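PDB 3U4J: NAD-dependent aldehyde dehydrogenase, which probably oxidises aldehydes to carboxylic acids with NAD or NADP as electron acceptor, as a tetrameric member of the aldehyde dehydrogenase family. Local coordinates for residues A[5-10]-A[374-379]. Residues are numbered along the deposited sequence; the frame is centred on the assembly and turned at random.
Sequences SNFIAP and ERIGRE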
ATOM      1  N   SER A   5      23.032 -34.793 -34.527  1.00 17.35           N
ATOM      2  CA  SER A   5      24.306 -34.089 -34.524  1.00 17.24           C
ATOM      3  C   SER A   5      24.319 -32.910 -33.535  1.00 17.01           C
ATOM      4  O   SER A   5      25.366 -32.320 -33.310  1.00 16.97           O
ATOM      5  CB  SER A   5      24.645 -33.622 -35.927  1.00 16.42           C
ATOM      6  OG  SER A   5      23.649 -32.738 -36.387  1.00 18.21           O
ATOM      7  N   ASN A   6      23.158 -32.565 -32.968  1.00 16.53           N
ATOM      8  CA  ASN A   6      23.089 -31.546 -31.913  1.00 15.79           C
ATOM      9  C   ASN A   6      23.225 -32.140 -30.500  1.00 16.04           C
ATOM     10  O   ASN A   6      23.222 -31.399 -29.514  1.00 15.33           O
ATOM     11  CB  ASN A   6      21.828 -30.667 -32.049  1.00 15.22           C
ATOM     12  CG  ASN A   6      20.531 -31.469 -32.065  1.00 15.40           C
ATOM     13  OD1 ASN A   6      20.466 -32.567 -32.607  1.00 13.79           O
ATOM     14  ND2 ASN A   6      19.481 -30.904 -31.487  1.00 12.31           N
ATOM     15  N   PHE A   7      23.373 -33.467 -30.422  1.00 15.48           N
ATOM     16  CA  PHE A   7      23.578 -34.163 -29.164  1.00 15.54           C
ATOM     17  C   PHE A   7      25.040 -34.047 -28.740  1.00 16.02           C
ATOM     18  O   PHE A   7      25.928 -34.346 -29.533  1.00 15.48           O
ATOM     19  CB  PHE A   7      23.204 -35.642 -29.290  1.00 15.26           C
ATOM     20  CG  PHE A   7      23.379 -36.415 -28.011  1.00 15.70           C
ATOM     21  CD1 PHE A   7      22.706 -36.024 -26.849  1.00 14.30           C
ATOM     22  CD2 PHE A   7      24.248 -37.513 -27.949  1.00 16.28           C
ATOM     23  CE1 PHE A   7      22.866 -36.726 -25.652  1.00 14.58           C
ATOM     24  CE2 PHE A   7      24.409 -38.231 -26.748  1.00 16.15           C
ATOM     25  CZ  PHE A   7      23.715 -37.827 -25.594  1.00 15.36           C
ATOM     26  N   ILE A   8      25.291 -33.607 -27.500  1.00 15.57           N
ATOM     27  CA  ILE A   8      26.653 -33.547 -26.971  1.00 15.67           C
ATOM     28  C   ILE A   8      26.837 -34.752 -26.033  1.00 16.36           C
ATOM     29  O   ILE A   8      26.239 -34.823 -24.939  1.00 15.51           O
ATOM     30  CB  ILE A   8      26.941 -32.201 -26.239  1.00 15.57           C
ATOM     31  CG1 ILE A   8      26.814 -31.021 -27.218  1.00 16.93           C
ATOM     32  CG2 ILE A   8      28.329 -32.200 -25.639  1.00 15.76           C
ATOM     33  CD1 ILE A   8      26.984 -29.662 -26.569  1.00 17.56           C
ATOM     34  N   ALA A   9      27.623 -35.728 -26.470  1.00 16.95           N
ATOM     35  CA  ALA A   9      27.739 -36.967 -25.695  1.00 17.61           C
ATOM     36  C   ALA A   9      28.473 -36.648 -24.389  1.00 18.49           C
ATOM     37  O   ALA A   9      29.422 -35.886 -24.406  1.00 18.92           O
ATOM     38  CB  ALA A   9      28.468 -38.039 -26.490  1.00 17.91           C
ATOM     39  N   PRO A  10      28.002 -37.200 -23.253  1.00 19.58           N
ATOM     40  CA  PRO A  10      28.701 -37.001 -21.990  1.00 20.28           C
ATOM     41  C   PRO A  10      30.167 -37.397 -22.135  1.00 21.51           C
ATOM     42  O   PRO A  10      30.486 -38.399 -22.778  1.00 21.33           O
ATOM     43  CB  PRO A  10      28.006 -37.964 -21.023  1.00 20.11           C
ATOM     44  CG  PRO A  10      26.772 -38.400 -21.669  1.00 20.18           C
ATOM     45  CD  PRO A  10      26.788 -38.027 -23.111  1.00 19.01           C
ATOM     46  N   GLU A 374      11.981 -39.965 -29.098  1.00 17.51           N
ATOM     47  CA  GLU A 374      12.733 -41.123 -28.543  1.00 19.73           C
ATOM     48  C   GLU A 374      13.837 -40.672 -27.601  1.00 19.95           C
ATOM     49  O   GLU A 374      14.270 -39.524 -27.648  1.00 19.12           O
ATOM     50  CB  GLU A 374      13.410 -41.970 -29.629  1.00 20.14           C
ATOM     51  CG  GLU A 374      12.488 -42.720 -30.602  1.00 25.57           C
ATOM     52  CD  GLU A 374      11.727 -43.921 -29.996  1.00 31.05           C
ATOM     53  OE1 GLU A 374      12.137 -44.467 -28.939  1.00 31.91           O
ATOM     54  OE2 GLU A 374      10.710 -44.327 -30.612  1.00 33.11           O
ATOM     55  N   ARG A 375      14.296 -41.608 -26.774  1.00 21.24           N
ATOM     56  CA  ARG A 375      15.523 -41.469 -25.992  1.00 22.75           C
ATOM     57  C   ARG A 375      16.746 -41.379 -26.880  1.00 23.65           C
ATOM     58  O   ARG A 375      16.764 -41.938 -27.972  1.00 23.87           O
ATOM     59  CB  ARG A 375      15.661 -42.668 -25.062  1.00 23.14           C
ATOM     60  CG  ARG A 375      14.650 -42.648 -23.960  1.00 23.41           C
ATOM     61  CD  ARG A 375      15.141 -41.798 -22.782  1.00 24.78           C
ATOM     62  NE  ARG A 375      16.271 -42.437 -22.092  1.00 26.58           N
ATOM     63  CZ  ARG A 375      16.156 -43.475 -21.270  1.00 25.66           C
ATOM     64  NH1 ARG A 375      14.963 -44.000 -21.008  1.00 26.87           N
ATOM     65  NH2 ARG A 375      17.245 -43.997 -20.716  1.00 28.08           N
ATOM     66  N   ILE A 376      17.758 -40.649 -26.426  1.00 24.26           N
ATOM     67  CA  ILE A 376      19.008 -40.499 -27.177  1.00 25.31           C
ATOM     68  C   ILE A 376      20.153 -40.870 -26.231  1.00 25.11           C
ATOM     69  O   ILE A 376      20.050 -40.631 -25.016  1.00 25.20           O
ATOM     70  CB  ILE A 376      19.155 -39.050 -27.753  1.00 25.58           C
ATOM     71  CG1 ILE A 376      18.677 -38.976 -29.201  1.00 27.62           C
ATOM     72  CG2 ILE A 376      20.592 -38.627 -27.828  1.00 26.15           C
ATOM     73  CD1 ILE A 376      17.237 -38.916 -29.353  1.00 30.22           C
ATOM     74  N   GLY A 377      21.218 -41.473 -26.769  1.00 25.22           N
ATOM     75  CA  GLY A 377      22.407 -41.838 -25.969  1.00 25.33           C
ATOM     76  C   GLY A 377      22.072 -42.703 -24.762  1.00 25.42           C
ATOM     77  O   GLY A 377      22.511 -42.437 -23.632  1.00 24.53           O
ATOM     78  N   ARG A 378      21.287 -43.743 -25.009  1.00 25.96           N
ATOM     79  CA  ARG A 378      20.789 -44.618 -23.943  1.00 27.23           C
ATOM     80  C   ARG A 378      21.865 -45.184 -23.025  1.00 27.36           C
ATOM     81  O   ARG A 378      21.604 -45.380 -21.835  1.00 27.45           O
ATOM     82  CB  ARG A 378      19.976 -45.779 -24.520  1.00 27.52           C
ATOM     83  CG  ARG A 378      18.508 -45.472 -24.705  1.00 30.98           C
ATOM     84  CD  ARG A 378      17.773 -46.648 -25.345  1.00 33.08           C
ATOM     85  NE  ARG A 378      16.353 -46.649 -24.992  1.00 36.73           N
ATOM     86  CZ  ARG A 378      15.881 -46.985 -23.790  1.00 37.22           C
ATOM     87  NH1 ARG A 378      16.701 -47.335 -22.808  1.00 37.24           N
ATOM     88  NH2 ARG A 378      14.579 -46.963 -23.561  1.00 38.55           N
ATOM     89  N   GLU A 379      23.059 -45.455 -23.560  1.00 27.95           N
ATOM     90  CA  GLU A 379      24.139 -46.047 -22.736  1.00 28.33           C
ATOM     91  C   GLU A 379      24.837 -45.010 -21.853  1.00 27.06           C
ATOM     92  O   GLU A 379      25.340 -45.347 -20.774  1.00 27.04           O
ATOM     93  CB  GLU A 379      25.190 -46.787 -23.589  1.00 29.44           C
ATOM     94  CG  GLU A 379      24.649 -47.768 -24.663  1.00 33.81           C
ATOM     95  CD  GLU A 379      23.795 -48.898 -24.103  1.00 39.81           C
ATOM     96  OE1 GLU A 379      22.724 -48.617 -23.500  1.00 41.82           O
ATOM     97  OE2 GLU A 379      24.182 -50.081 -24.302  1.00 42.50           O
TER
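A small apolar contact, built on a CH-pi interaction between Phe7 and Ile376, holds the N-terminal strand 7-8 against strand 375-376 near the periphery of the subunit. Methyl CG2 of Ile376 sits above the centre of the Phe7 ring, 3.5 Å from the centroid and only 11° off the ring normal, so that all six ring carbons lie at similar distances from it. Phe7 reaches across with CG anti to its own backbone N (chi1 -179°), while CD1 of Ile376 leads away from the ring. Strand 375-376 pairs antiparallel with strand 383-390 in the mixed sheet of what is probably the catalytic domain of the aldehyde dehydrogenase fold, as in relatives; strand 7-8 instead runs parallel to strand 333-334, and no hydrogen bond joins the two segments. Tyr383, edge-to-face, and Phe333 also meet the Phe7 ring. Gly377 CA approaches the ring obliquely, 4.2 Å from Phe7 CE2. Its positive phi (55°) suits glycine, and a beta carbon there would run into Phe7 CZ. With an alanine at Phe7, the Ile376 methyl would probably lose its aromatic partner and a gap would open beside Gly377 and Tyr383.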